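Local structure of WbbM protein (Klebsiella pneumoniae, 6U4B) at residues 239-244 with 252-257; 188-193 with 199-204; 416-421 with 519-524; 437-442 with 502-507. The protein is a bifunctional O-antigen polymerase, probably joining sugars through two glycosyltransferase activities carried on one chain of a trimer. One frame throughout, in Å; residues are numbered along the deposited sequence.

Contact 1 of 4, residues 239-244 with 252-257; sequences DAISMN and RVIGHI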
loop_
_atom_site.group_PDB
_atom_site.type_symbol
_atom_site.label_atom_id
_atom_site.label_comp_id
_atom_site.label_asym_id
_atom_site.label_seq_id
_atom_site.Cartn_x
_atom_site.Cartn_y
_atom_site.Cartn_z
ATOM N N ASP A 239 -31.633 -0.671 33.993
ATOM C CA ASP A 239 -31.869 -2.107 34.081
ATOM C C ASP A 239 -33.350 -2.461 34.086
ATOM O O ASP A 239 -33.695 -3.613 33.803
ATOM C CB ASP A 239 -31.213 -2.675 35.341
ATOM C CG ASP A 239 -29.697 -2.639 35.282
ATOM O OD1 ASP A 239 -29.133 -2.957 34.215
ATOM O OD2 ASP A 239 -29.069 -2.293 36.304
ATOM N N ALA A 240 -34.225 -1.500 34.390
ATOM C CA ALA A 240 -35.632 -1.783 34.634
ATOM C C ALA A 240 -36.534 -1.504 33.440
ATOM O O ALA A 240 -37.688 -1.945 33.446
ATOM C CB ALA A 240 -36.131 -0.975 35.839
ATOM N N ILE A 241 -36.056 -0.781 32.425
ATOM C CA ILE A 241 -36.877 -0.451 31.269
ATOM C C ILE A 241 -36.186 -0.924 29.999
ATOM O O ILE A 241 -34.977 -1.166 29.967
ATOM C CB ILE A 241 -37.189 1.060 31.165
ATOM C CG1 ILE A 241 -35.911 1.867 30.941
ATOM C CG2 ILE A 241 -37.930 1.544 32.400
ATOM C CD1 ILE A 241 -36.163 3.351 30.756
ATOM N N SER A 242 -36.986 -1.050 28.944
ATOM C CA SER A 242 -36.483 -1.369 27.615
ATOM C C SER A 242 -37.342 -0.637 26.599
ATOM O O SER A 242 -38.570 -0.738 26.638
ATOM C CB SER A 242 -36.512 -2.879 27.352
ATOM O OG SER A 242 -37.838 -3.332 27.151
ATOM N N MET A 243 -36.692 0.094 25.700
ATOM C CA MET A 243 -37.417 0.838 24.683
ATOM C C MET A 243 -38.080 -0.110 23.690
ATOM O O MET A 243 -37.635 -1.241 23.483
ATOM C CB MET A 243 -36.473 1.784 23.952
ATOM C CG MET A 243 -35.771 2.751 24.868
ATOM S SD MET A 243 -34.576 3.756 23.983
ATOM C CE MET A 243 -34.532 5.196 25.033
ATOM N N ASN A 244 -39.160 0.369 23.068
ATOM C CA ASN A 244 -39.941 -0.418 22.109
ATOM C C ASN A 244 -40.032 0.376 20.807
ATOM O O ASN A 244 -41.029 1.057 20.557
ATOM C CB ASN A 244 -41.325 -0.750 22.668
ATOM C CG ASN A 244 -42.161 -1.563 21.700
ATOM O OD1 ASN A 244 -41.635 -2.366 20.928
ATOM N ND2 ASN A 244 -43.472 -1.349 21.726
ATOM N N ARG A 252 -35.594 10.184 24.418
ATOM C CA ARG A 252 -35.254 11.077 25.513
ATOM C C ARG A 252 -35.973 10.715 26.825
ATOM O O ARG A 252 -36.107 11.589 27.692
ATOM C CB ARG A 252 -35.570 12.522 25.112
ATOM C CG ARG A 252 -34.921 12.954 23.804
ATOM C CD ARG A 252 -35.649 14.138 23.196
ATOM N NE ARG A 252 -35.490 15.348 23.993
ATOM C CZ ARG A 252 -36.418 16.294 24.091
ATOM N NH1 ARG A 252 -36.199 17.372 24.833
ATOM N NH2 ARG A 252 -37.572 16.151 23.453
ATOM N N VAL A 253 -36.402 9.456 26.975
ATOM C CA VAL A 253 -37.188 9.044 28.134
ATOM C C VAL A 253 -36.448 9.336 29.432
ATOM O O VAL A 253 -37.052 9.767 30.422
ATOM C CB VAL A 253 -37.548 7.554 28.013
ATOM C CG1 VAL A 253 -36.325 6.750 27.647
ATOM C CG2 VAL A 253 -38.150 7.033 29.322
ATOM N N ILE A 254 -35.129 9.128 29.442
ATOM C CA ILE A 254 -34.345 9.347 30.655
ATOM C C ILE A 254 -34.411 10.810 31.070
ATOM O O ILE A 254 -34.672 11.135 32.234
ATOM C CB ILE A 254 -32.893 8.888 30.443
ATOM C CG1 ILE A 254 -32.856 7.450 29.924
ATOM C CG2 ILE A 254 -32.103 9.004 31.742
ATOM C CD1 ILE A 254 -33.300 6.420 30.941
ATOM N N GLY A 255 -34.172 11.717 30.118
ATOM C CA GLY A 255 -34.237 13.136 30.430
ATOM C C GLY A 255 -35.621 13.574 30.864
ATOM O O GLY A 255 -35.768 14.379 31.787
ATOM N N HIS A 256 -36.658 13.050 30.203
ATOM C CA HIS A 256 -38.026 13.386 30.582
ATOM C C HIS A 256 -38.340 12.912 31.995
ATOM O O HIS A 256 -38.989 13.628 32.768
ATOM C CB HIS A 256 -39.009 12.779 29.581
ATOM C CG HIS A 256 -38.875 13.329 28.195
ATOM N ND1 HIS A 256 -38.566 14.649 27.945
ATOM C CD2 HIS A 256 -39.007 12.737 26.984
ATOM C CE1 HIS A 256 -38.518 14.848 26.640
ATOM N NE2 HIS A 256 -38.782 13.703 26.035
ATOM N N ILE A 257 -37.880 11.712 32.355
ATOM C CA ILE A 257 -38.154 11.178 33.685
ATOM C C ILE A 257 -37.427 11.995 34.747
ATOM O O ILE A 257 -37.968 12.262 35.827
ATOM C CB ILE A 257 -37.777 9.685 33.743
ATOM C CG1 ILE A 257 -38.815 8.855 32.985
ATOM C CG2 ILE A 257 -37.657 9.209 35.181
ATOM C CD1 ILE A 257 -38.525 7.367 32.962
#
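V253, the residue that M243 touches, follows R252, and the H256 imidazole one helical turn on sets an edge against one face of the R252 guanidinium. These flat groups sit at the start of the second helix of a helix-loop-helix connection in the DUF4422 region, which links helices 220-240 and 253-272. H256 CE1 stands 3.5 Å above the plane of the R252 guanidinium, over its centre. In return, R252 NH2 lies at the edge of the imidazole, in its plane. One face of the same ring has R252 O above it, offset toward the rim. That oxygen also accepts the backbone N-H of H256, as the first turn of helix 253-272 begins with R252 at its N-cap. I241 and M243, just after helix 220-240, pack against this turn. The meeting is apolar. I241 points toward the helix, with CD1 trans about chi2 (177°), and its CD1 lies 4.2 Å from I254 CD1. The same methyl is 4.4 Å from V253 CG2. D182 and A185 of helix 180-193 also border I241. F543 of the second subunit packs on M243 and I254, so the core of this connection continues into the trimer interface. M243 is extended beyond CG and brings its terminal methyl to V253. A chi1 of 48° directs V253 CG1 at that methyl. The two side chains meet at an angle, with M243 CE 3.5 Å from V253 CG1.

Contact 2 of 4, residues 188-193 with 199-204; sequences AIVEKL and TAIKTF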
loop_
_atom_site.group_PDB
_atom_site.type_symbol
_atom_site.label_atom_id
_atom_site.label_comp_id
_atom_site.label_asym_id
_atom_site.label_seq_id
_atom_site.Cartn_x
_atom_site.Cartn_y
_atom_site.Cartn_z
ATOM N N ALA A 188 -40.955 3.088 41.210
ATOM C CA ALA A 188 -40.689 1.917 42.037
ATOM C C ALA A 188 -39.254 1.904 42.543
ATOM O O ALA A 188 -38.994 1.448 43.663
ATOM C CB ALA A 188 -40.989 0.639 41.251
ATOM N N ILE A 189 -38.314 2.411 41.745
ATOM C CA ILE A 189 -36.915 2.418 42.158
ATOM C C ILE A 189 -36.691 3.410 43.292
ATOM O O ILE A 189 -35.983 3.112 44.262
ATOM C CB ILE A 189 -36.015 2.717 40.945
ATOM C CG1 ILE A 189 -36.104 1.573 39.936
ATOM C CG2 ILE A 189 -34.577 2.943 41.384
ATOM C CD1 ILE A 189 -35.439 1.873 38.624
ATOM N N VAL A 190 -37.286 4.602 43.193
ATOM C CA VAL A 190 -37.191 5.571 44.283
ATOM C C VAL A 190 -37.790 4.992 45.556
ATOM O O VAL A 190 -37.243 5.168 46.651
ATOM C CB VAL A 190 -37.880 6.889 43.889
ATOM C CG1 VAL A 190 -37.683 7.936 44.981
ATOM C CG2 VAL A 190 -37.351 7.391 42.556
ATOM N N GLU A 191 -38.918 4.287 45.431
ATOM C CA GLU A 191 -39.555 3.682 46.597
ATOM C C GLU A 191 -38.652 2.640 47.246
ATOM O O GLU A 191 -38.502 2.618 48.473
ATOM C CB GLU A 191 -40.890 3.053 46.198
ATOM C CG GLU A 191 -41.959 4.045 45.774
ATOM C CD GLU A 191 -42.700 4.631 46.952
ATOM O OE1 GLU A 191 -42.312 4.339 48.104
ATOM O OE2 GLU A 191 -43.675 5.377 46.731
ATOM N N LYS A 192 -38.040 1.772 46.440
ATOM C CA LYS A 192 -37.187 0.722 46.992
ATOM C C LYS A 192 -35.893 1.296 47.555
ATOM O O LYS A 192 -35.517 1.000 48.694
ATOM C CB LYS A 192 -36.880 -0.325 45.925
ATOM C CG LYS A 192 -35.826 -1.333 46.359
ATOM C CD LYS A 192 -35.274 -2.130 45.190
ATOM C CE LYS A 192 -36.305 -3.095 44.631
ATOM N NZ LYS A 192 -35.727 -3.929 43.537
ATOM N N LEU A 193 -35.196 2.116 46.770
ATOM C CA LEU A 193 -33.898 2.630 47.190
ATOM C C LEU A 193 -34.016 3.696 48.269
ATOM O O LEU A 193 -33.156 3.767 49.154
ATOM C CB LEU A 193 -33.138 3.187 45.982
ATOM C CG LEU A 193 -32.748 2.154 44.917
ATOM C CD1 LEU A 193 -31.877 2.786 43.844
ATOM C CD2 LEU A 193 -32.045 0.967 45.560
ATOM N N THR A 199 -43.882 9.788 50.418
ATOM C CA THR A 199 -44.838 10.887 50.536
ATOM C C THR A 199 -44.528 11.999 49.540
ATOM O O THR A 199 -45.445 12.624 48.992
ATOM C CB THR A 199 -44.848 11.430 51.967
ATOM O OG1 THR A 199 -45.211 10.381 52.873
ATOM C CG2 THR A 199 -45.853 12.573 52.105
ATOM N N ALA A 200 -43.243 12.258 49.286
ATOM C CA ALA A 200 -42.876 13.257 48.288
ATOM C C ALA A 200 -43.279 12.811 46.887
ATOM O O ALA A 200 -43.664 13.636 46.050
ATOM C CB ALA A 200 -41.375 13.537 48.350
ATOM N N ILE A 201 -43.197 11.505 46.616
ATOM C CA ILE A 201 -43.646 10.980 45.328
ATOM C C ILE A 201 -45.145 11.192 45.163
ATOM O O ILE A 201 -45.618 11.626 44.104
ATOM C CB ILE A 201 -43.275 9.492 45.194
ATOM C CG1 ILE A 201 -41.755 9.315 45.204
ATOM C CG2 ILE A 201 -43.881 8.901 43.930
ATOM C CD1 ILE A 201 -41.315 7.871 45.349
ATOM N N LYS A 202 -45.916 10.882 46.212
ATOM C CA LYS A 202 -47.363 11.063 46.153
ATOM C C LYS A 202 -47.732 12.530 45.980
ATOM O O LYS A 202 -48.656 12.860 45.227
ATOM C CB LYS A 202 -48.022 10.513 47.418
ATOM C CG LYS A 202 -47.923 9.014 47.604
ATOM C CD LYS A 202 -48.782 8.586 48.784
ATOM C CE LYS A 202 -48.660 7.101 49.054
ATOM N NZ LYS A 202 -47.296 6.732 49.517
ATOM N N THR A 203 -47.032 13.421 46.685
ATOM C CA THR A 203 -47.345 14.844 46.615
ATOM C C THR A 203 -47.184 15.370 45.195
ATOM O O THR A 203 -48.071 16.051 44.666
ATOM C CB THR A 203 -46.449 15.624 47.579
ATOM O OG1 THR A 203 -46.648 15.148 48.914
ATOM C CG2 THR A 203 -46.770 17.111 47.522
ATOM N N PHE A 204 -46.057 15.051 44.557
ATOM C CA PHE A 204 -45.810 15.540 43.206
ATOM C C PHE A 204 -46.774 14.918 42.205
ATOM O O PHE A 204 -47.337 15.618 41.356
ATOM C CB PHE A 204 -44.366 15.258 42.797
ATOM C CG PHE A 204 -44.118 15.436 41.329
ATOM C CD1 PHE A 204 -44.132 16.699 40.761
ATOM C CD2 PHE A 204 -43.892 14.342 40.513
ATOM C CE1 PHE A 204 -43.911 16.870 39.404
ATOM C CE2 PHE A 204 -43.670 14.504 39.158
ATOM C CZ PHE A 204 -43.679 15.769 38.602
#
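I201 points its side chain between V190 and E191, and its terminal methyl makes both contacts. Against V190 the two chains run past each other in opposite directions. I201 CD1 comes to 3.7 Å from V190 CG1 and 3.9 Å from V190 CB, so the isoleucine tip lies alongside the valine branch. V190 CG1 is anti to the backbone N (chi1 -175°), which sets it beside I201 CD1, with CB nearly as close. E191 meets I201 on a slant. Its chain bends at chi2 (-84°) and brings the carboxylate end beside the methyl, with E191 OE2 3.7 Å from I201 CD1. The aliphatic part of the glutamate joins in, as E191 CG is 3.9 Å from the same atom. The touch is van der Waals packing. The arrangement is a pair of consecutive helices, 180-193 and 198-206, folded against each other across a short turn in the DUF4422 region. I187 on the first helix also touches I201. Behind V190 lies I233 of helix 220-240, and F204 touches R260, N263 and I267 of helix 253-272. At the outer side, K202 NZ is 4.8 Å from E191 OE2. The opposite charges are near each other but not in contact, so any attraction is probably modest. Within the second helix, T199 O is gripped twice by T203, whose N-H comes to one side of the carbonyl plane and whose hydroxyl comes to the other. The hydroxyl bond is 2.8 Å from T203 OG1 to T199 O, with the donor above the carbonyl plane.

Contact 3 of 4, residues 416-421 with 519-524; sequences GELLDV and TFLPLE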
loop_
_atom_site.group_PDB
_atom_site.type_symbol
_atom_site.label_atom_id
_atom_site.label_comp_id
_atom_site.label_asym_id
_atom_site.label_seq_id
_atom_site.Cartn_x
_atom_site.Cartn_y
_atom_site.Cartn_z
ATOM N N GLY A 416 4.702 23.853 6.076
ATOM C CA GLY A 416 5.239 24.659 7.159
ATOM C C GLY A 416 6.174 25.765 6.724
ATOM O O GLY A 416 6.311 26.761 7.446
ATOM N N GLU A 417 6.833 25.615 5.573
ATOM C CA GLU A 417 7.752 26.662 5.141
ATOM C C GLU A 417 7.023 27.900 4.632
ATOM O O GLU A 417 7.634 28.971 4.544
ATOM C CB GLU A 417 8.721 26.138 4.077
ATOM C CG GLU A 417 8.086 25.388 2.919
ATOM C CD GLU A 417 9.113 24.632 2.088
ATOM O OE1 GLU A 417 9.498 25.130 1.007
ATOM O OE2 GLU A 417 9.552 23.546 2.523
ATOM N N LEU A 418 5.732 27.787 4.308
ATOM C CA LEU A 418 4.942 28.982 4.031
ATOM C C LEU A 418 4.816 29.859 5.269
ATOM O O LEU A 418 4.711 31.086 5.154
ATOM C CB LEU A 418 3.556 28.598 3.507
ATOM C CG LEU A 418 3.482 28.063 2.076
ATOM C CD1 LEU A 418 2.037 27.833 1.675
ATOM C CD2 LEU A 418 4.167 29.017 1.108
ATOM N N LEU A 419 4.836 29.253 6.458
ATOM C CA LEU A 419 4.789 30.020 7.696
ATOM C C LEU A 419 6.092 30.756 7.975
ATOM O O LEU A 419 6.093 31.708 8.762
ATOM C CB LEU A 419 4.457 29.106 8.877
ATOM C CG LEU A 419 3.026 28.578 8.990
ATOM C CD1 LEU A 419 2.824 27.890 10.330
ATOM C CD2 LEU A 419 2.026 29.707 8.809
ATOM N N ASP A 420 7.197 30.336 7.360
ATOM C CA ASP A 420 8.486 30.978 7.573
ATOM C C ASP A 420 8.716 32.178 6.665
ATOM O O ASP A 420 9.695 32.907 6.866
ATOM C CB ASP A 420 9.623 29.969 7.375
ATOM C CG ASP A 420 9.590 28.846 8.391
ATOM O OD1 ASP A 420 9.122 29.084 9.524
ATOM O OD2 ASP A 420 10.032 27.726 8.056
ATOM N N VAL A 421 7.854 32.400 5.681
ATOM C CA VAL A 421 8.032 33.535 4.770
ATOM C C VAL A 421 7.790 34.834 5.533
ATOM O O VAL A 421 6.740 34.976 6.188
ATOM C CB VAL A 421 7.085 33.414 3.575
ATOM C CG1 VAL A 421 7.161 34.662 2.709
ATOM C CG2 VAL A 421 7.418 32.175 2.758
ATOM N N THR A 519 2.177 39.781 0.122
ATOM C CA THR A 519 3.467 39.172 -0.174
ATOM C C THR A 519 3.262 38.127 -1.263
ATOM O O THR A 519 2.349 37.303 -1.170
ATOM C CB THR A 519 4.072 38.527 1.073
ATOM O OG1 THR A 519 4.457 39.547 2.002
ATOM C CG2 THR A 519 5.292 37.692 0.709
ATOM N N PHE A 520 4.090 38.171 -2.299
ATOM C CA PHE A 520 3.905 37.301 -3.454
ATOM C C PHE A 520 4.751 36.043 -3.298
ATOM O O PHE A 520 5.977 36.122 -3.168
ATOM C CB PHE A 520 4.230 38.045 -4.747
ATOM C CG PHE A 520 3.264 39.153 -5.046
ATOM C CD1 PHE A 520 1.975 38.867 -5.465
ATOM C CD2 PHE A 520 3.633 40.479 -4.882
ATOM C CE1 PHE A 520 1.074 39.880 -5.730
ATOM C CE2 PHE A 520 2.736 41.500 -5.148
ATOM C CZ PHE A 520 1.454 41.199 -5.573
ATOM N N LEU A 521 4.085 34.891 -3.289
ATOM C CA LEU A 521 4.740 33.599 -3.191
ATOM C C LEU A 521 5.176 33.120 -4.574
ATOM O O LEU A 521 4.531 33.431 -5.580
ATOM C CB LEU A 521 3.798 32.574 -2.565
ATOM C CG LEU A 521 3.370 32.863 -1.128
ATOM C CD1 LEU A 521 2.360 31.830 -0.639
ATOM C CD2 LEU A 521 4.586 32.905 -0.216
ATOM N N PRO A 522 6.276 32.374 -4.652
ATOM C CA PRO A 522 6.726 31.871 -5.955
ATOM C C PRO A 522 5.697 30.939 -6.579
ATOM O O PRO A 522 4.906 30.292 -5.889
ATOM C CB PRO A 522 8.032 31.137 -5.626
ATOM C CG PRO A 522 7.983 30.880 -4.155
ATOM C CD PRO A 522 7.199 32.014 -3.565
ATOM N N LEU A 523 5.718 30.884 -7.912
ATOM C CA LEU A 523 4.701 30.155 -8.662
ATOM C C LEU A 523 4.714 28.659 -8.364
ATOM O O LEU A 523 3.720 27.978 -8.639
ATOM C CB LEU A 523 4.899 30.407 -10.160
ATOM C CG LEU A 523 3.854 29.901 -11.154
ATOM C CD1 LEU A 523 2.452 30.327 -10.752
ATOM C CD2 LEU A 523 4.194 30.421 -12.538
ATOM N N GLU A 524 5.809 28.136 -7.803
ATOM C CA GLU A 524 5.877 26.718 -7.466
ATOM C C GLU A 524 4.828 26.314 -6.437
ATOM O O GLU A 524 4.534 25.121 -6.306
ATOM C CB GLU A 524 7.271 26.361 -6.936
ATOM C CG GLU A 524 8.388 26.400 -7.972
ATOM C CD GLU A 524 8.785 27.812 -8.372
ATOM O OE1 GLU A 524 9.048 28.039 -9.572
ATOM O OE2 GLU A 524 8.835 28.689 -7.485
#
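L418 lays one branch across the tip of L521, the two side chains crossing at about a right angle. L418 CD2 is 3.8 Å from L521 CD1 and 4.1 Å from L521 CD2, so a single methyl sits against both ends of the leucine fork. V421 adds a second apolar touch. Its CG2 lies 4.2 Å from L521 CD2. A chi1 of 174° swings its other methyl, CG1, away from the backbone N, and this methyl reaches T519 CG2 at 4.1 Å. V421 and T519 pass each other in opposite directions. T519 turns CG2 to V421, while its OG1 is hydrogen-bonded to N426 ND2. Residues 416-420 have helical backbone angles but only weak bonds between their peptides. Strand 518-521 runs parallel to strand 428-432, and A429 and V431 on that neighbour pack on L521. V403 of strand 402-405 also touches L418. The contact packs the loop after strand 409-411 onto a face of the sheet, at strand 518-521. The L418 side chain is about 12 Å from that of the magnesium ligand D406. This layout is consistent with the GT-A-like fold of glycosyltransferase family 8, in which a DxD motif (here D406 and D408, with H560) holds the metal.

Contact 4 of 4, residues 437-442 with 502-507; sequences EGFVKF and YWFLDQ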
loop_
_atom_site.group_PDB
_atom_site.type_symbol
_atom_site.label_atom_id
_atom_site.label_comp_id
_atom_site.label_asym_id
_atom_site.label_seq_id
_atom_site.Cartn_x
_atom_site.Cartn_y
_atom_site.Cartn_z
ATOM N N GLU A 437 -3.665 37.243 -15.302
ATOM C CA GLU A 437 -2.705 37.951 -16.144
ATOM C C GLU A 437 -3.034 37.761 -17.619
ATOM O O GLU A 437 -2.922 38.700 -18.415
ATOM C CB GLU A 437 -1.286 37.470 -15.837
ATOM C CG GLU A 437 -0.189 38.256 -16.546
ATOM C CD GLU A 437 1.195 37.709 -16.252
ATOM O OE1 GLU A 437 2.011 37.603 -17.195
ATOM O OE2 GLU A 437 1.466 37.376 -15.078
ATOM N N GLY A 438 -3.459 36.553 -17.998
ATOM C CA GLY A 438 -3.875 36.326 -19.372
ATOM C C GLY A 438 -5.199 36.988 -19.701
ATOM O O GLY A 438 -5.385 37.507 -20.804
ATOM N N PHE A 439 -6.141 36.976 -18.750
ATOM C CA PHE A 439 -7.422 37.638 -18.974
ATOM C C PHE A 439 -7.234 39.124 -19.245
ATOM O O PHE A 439 -7.899 39.694 -20.118
ATOM C CB PHE A 439 -8.345 37.428 -17.772
ATOM C CG PHE A 439 -8.874 36.027 -17.645
ATOM C CD1 PHE A 439 -8.801 35.141 -18.707
ATOM C CD2 PHE A 439 -9.456 35.600 -16.461
ATOM C CE1 PHE A 439 -9.291 33.852 -18.588
ATOM C CE2 PHE A 439 -9.947 34.313 -16.338
ATOM C CZ PHE A 439 -9.864 33.439 -17.404
ATOM N N VAL A 440 -6.333 39.772 -18.505
ATOM C CA VAL A 440 -6.084 41.194 -18.720
ATOM C C VAL A 440 -5.404 41.415 -20.066
ATOM O O VAL A 440 -5.786 42.304 -20.836
ATOM C CB VAL A 440 -5.250 41.776 -17.566
ATOM C CG1 VAL A 440 -4.880 43.225 -17.859
ATOM C CG2 VAL A 440 -6.011 41.672 -16.258
ATOM N N LYS A 441 -4.392 40.602 -20.371
ATOM C CA LYS A 441 -3.639 40.778 -21.608
ATOM C C LYS A 441 -4.505 40.549 -22.840
ATOM O O LYS A 441 -4.330 41.232 -23.855
ATOM C CB LYS A 441 -2.437 39.831 -21.616
ATOM C CG LYS A 441 -1.537 39.954 -22.830
ATOM C CD LYS A 441 -0.441 38.903 -22.782
ATOM C CE LYS A 441 0.409 38.931 -24.038
ATOM N NZ LYS A 441 1.167 40.207 -24.178
ATOM N N PHE A 442 -5.447 39.610 -22.774
ATOM C CA PHE A 442 -6.268 39.257 -23.924
ATOM C C PHE A 442 -7.657 39.877 -23.880
ATOM O O PHE A 442 -8.527 39.472 -24.659
ATOM C CB PHE A 442 -6.367 37.737 -24.048
ATOM C CG PHE A 442 -5.064 37.080 -24.391
ATOM C CD1 PHE A 442 -4.509 37.240 -25.650
ATOM C CD2 PHE A 442 -4.390 36.309 -23.460
ATOM C CE1 PHE A 442 -3.309 36.645 -25.971
ATOM C CE2 PHE A 442 -3.189 35.710 -23.777
ATOM C CZ PHE A 442 -2.648 35.879 -25.034
ATOM N N TYR A 502 -19.359 40.188 -7.374
ATOM C CA TYR A 502 -18.092 40.323 -8.076
ATOM C C TYR A 502 -17.861 39.156 -9.027
ATOM O O TYR A 502 -18.399 38.058 -8.851
ATOM C CB TYR A 502 -16.930 40.429 -7.081
ATOM C CG TYR A 502 -17.033 41.638 -6.181
ATOM C CD1 TYR A 502 -16.522 42.868 -6.576
ATOM C CD2 TYR A 502 -17.655 41.553 -4.941
ATOM C CE1 TYR A 502 -16.623 43.976 -5.761
ATOM C CE2 TYR A 502 -17.757 42.656 -4.117
ATOM C CZ TYR A 502 -17.240 43.865 -4.532
ATOM O OH TYR A 502 -17.344 44.970 -3.717
ATOM N N TRP A 503 -17.028 39.416 -10.039
ATOM C CA TRP A 503 -16.790 38.445 -11.101
ATOM C C TRP A 503 -16.287 37.118 -10.540
ATOM O O TRP A 503 -16.860 36.058 -10.815
ATOM C CB TRP A 503 -15.794 39.022 -12.107
ATOM C CG TRP A 503 -15.630 38.210 -13.350
ATOM C CD1 TRP A 503 -16.481 37.256 -13.827
ATOM C CD2 TRP A 503 -14.542 38.279 -14.281
ATOM N NE1 TRP A 503 -15.992 36.727 -14.996
ATOM C CE2 TRP A 503 -14.803 37.338 -15.297
ATOM C CE3 TRP A 503 -13.374 39.044 -14.353
ATOM C CZ2 TRP A 503 -13.939 37.142 -16.372
ATOM C CZ3 TRP A 503 -12.518 38.849 -15.422
ATOM C CH2 TRP A 503 -12.805 37.906 -16.417
ATOM N N PHE A 504 -15.220 37.158 -9.744
ATOM C CA PHE A 504 -14.664 35.961 -9.130
ATOM C C PHE A 504 -14.905 35.922 -7.624
ATOM O O PHE A 504 -14.070 35.419 -6.869
ATOM C CB PHE A 504 -13.176 35.839 -9.450
ATOM C CG PHE A 504 -12.907 35.357 -10.845
ATOM C CD1 PHE A 504 -12.938 34.004 -11.142
ATOM C CD2 PHE A 504 -12.644 36.255 -11.863
ATOM C CE1 PHE A 504 -12.698 33.555 -12.430
ATOM C CE2 PHE A 504 -12.403 35.815 -13.151
ATOM C CZ PHE A 504 -12.430 34.463 -13.434
ATOM N N LEU A 505 -16.037 36.466 -7.185
ATOM C CA LEU A 505 -16.593 36.238 -5.843
ATOM C C LEU A 505 -15.557 36.644 -4.795
ATOM O O LEU A 505 -14.999 37.750 -4.893
ATOM C CB LEU A 505 -17.074 34.792 -5.772
ATOM C CG LEU A 505 -17.902 34.277 -6.951
ATOM C CD1 LEU A 505 -18.211 32.799 -6.779
ATOM C CD2 LEU A 505 -19.185 35.079 -7.119
ATOM N N ASP A 506 -15.263 35.800 -3.801
ATOM C CA ASP A 506 -14.383 36.195 -2.706
ATOM C C ASP A 506 -12.947 36.417 -3.158
ATOM O O ASP A 506 -12.210 37.149 -2.487
ATOM C CB ASP A 506 -14.421 35.146 -1.594
ATOM C CG ASP A 506 -13.988 33.771 -2.071
ATOM O OD1 ASP A 506 -14.381 33.373 -3.189
ATOM O OD2 ASP A 506 -13.253 33.089 -1.329
ATOM N N GLN A 507 -12.526 35.800 -4.264
ATOM C CA GLN A 507 -11.199 36.101 -4.795
ATOM C C GLN A 507 -11.098 37.569 -5.188
ATOM O O GLN A 507 -10.081 38.223 -4.925
ATOM C CB GLN A 507 -10.875 35.197 -5.986
ATOM C CG GLN A 507 -9.450 35.374 -6.512
ATOM C CD GLN A 507 -9.070 34.344 -7.562
ATOM O OE1 GLN A 507 -8.469 33.317 -7.249
ATOM N NE2 GLN A 507 -9.415 34.617 -8.815
#
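F439 meets W503 and F504, and every touch across this contact is aromatic. The first is an oblique ring pair. The F439 ring and the six-membered ring of W503 have centroids 5.9 Å apart and planes at 34°. Their nearest atoms are F439 CD2 and W503 CH2, at 4.1 Å. The second pair is closer. F504 CZ comes to the edge of the F439 ring, near its plane, and lies 3.8 Å from F439 CE2. Neighbours on one segment also pack together: F504 CE2 stands 3.4 Å above the W503 ring, over its centre. The first torsion of W503 is trans (-171°), which carries the indole toward helix 434-441. A455 of helix 455-461 borders both F439 and W503. The turn is held by polar bonds to its backbone. It is a type I turn from Y502 to L505, closed by a weak L505 N to Y502 O hydrogen bond. D508 OD2 accepts a hydrogen bond from F504 N. Y458 OH is bonded to W503 N. The cluster lies at the surface and ties helix 434-441 to the turn that leads into helix 505-513. The F504 side chain is about 10 Å from the bound magnesium ion, which places the turn near the metal site of the glycosyltransferase family 8 region.

Overall arrangement
From the N terminus, contact 2 comes first and closes the short turn between helices 180-193 and 198-206. Contact 1 follows in series and closes the loop between helices 220-240 and 253-272. Both lie in the DUF4422 region, and they touch where A240 CB meets I189 CD1 at 4.0 Å. Contact 3 opens next, in the family 8 region, and spans about a hundred residues from the loop after strand 409-411 to strand 518-521. Contact 4 is nested inside that span and joins helix 434-441 to the start of helix 505-513. Contacts 3 and 4 have centres about 22 Å apart. Contacts 1 and 3, on opposite sides of the chain's centre, have centres about 57 Å apart.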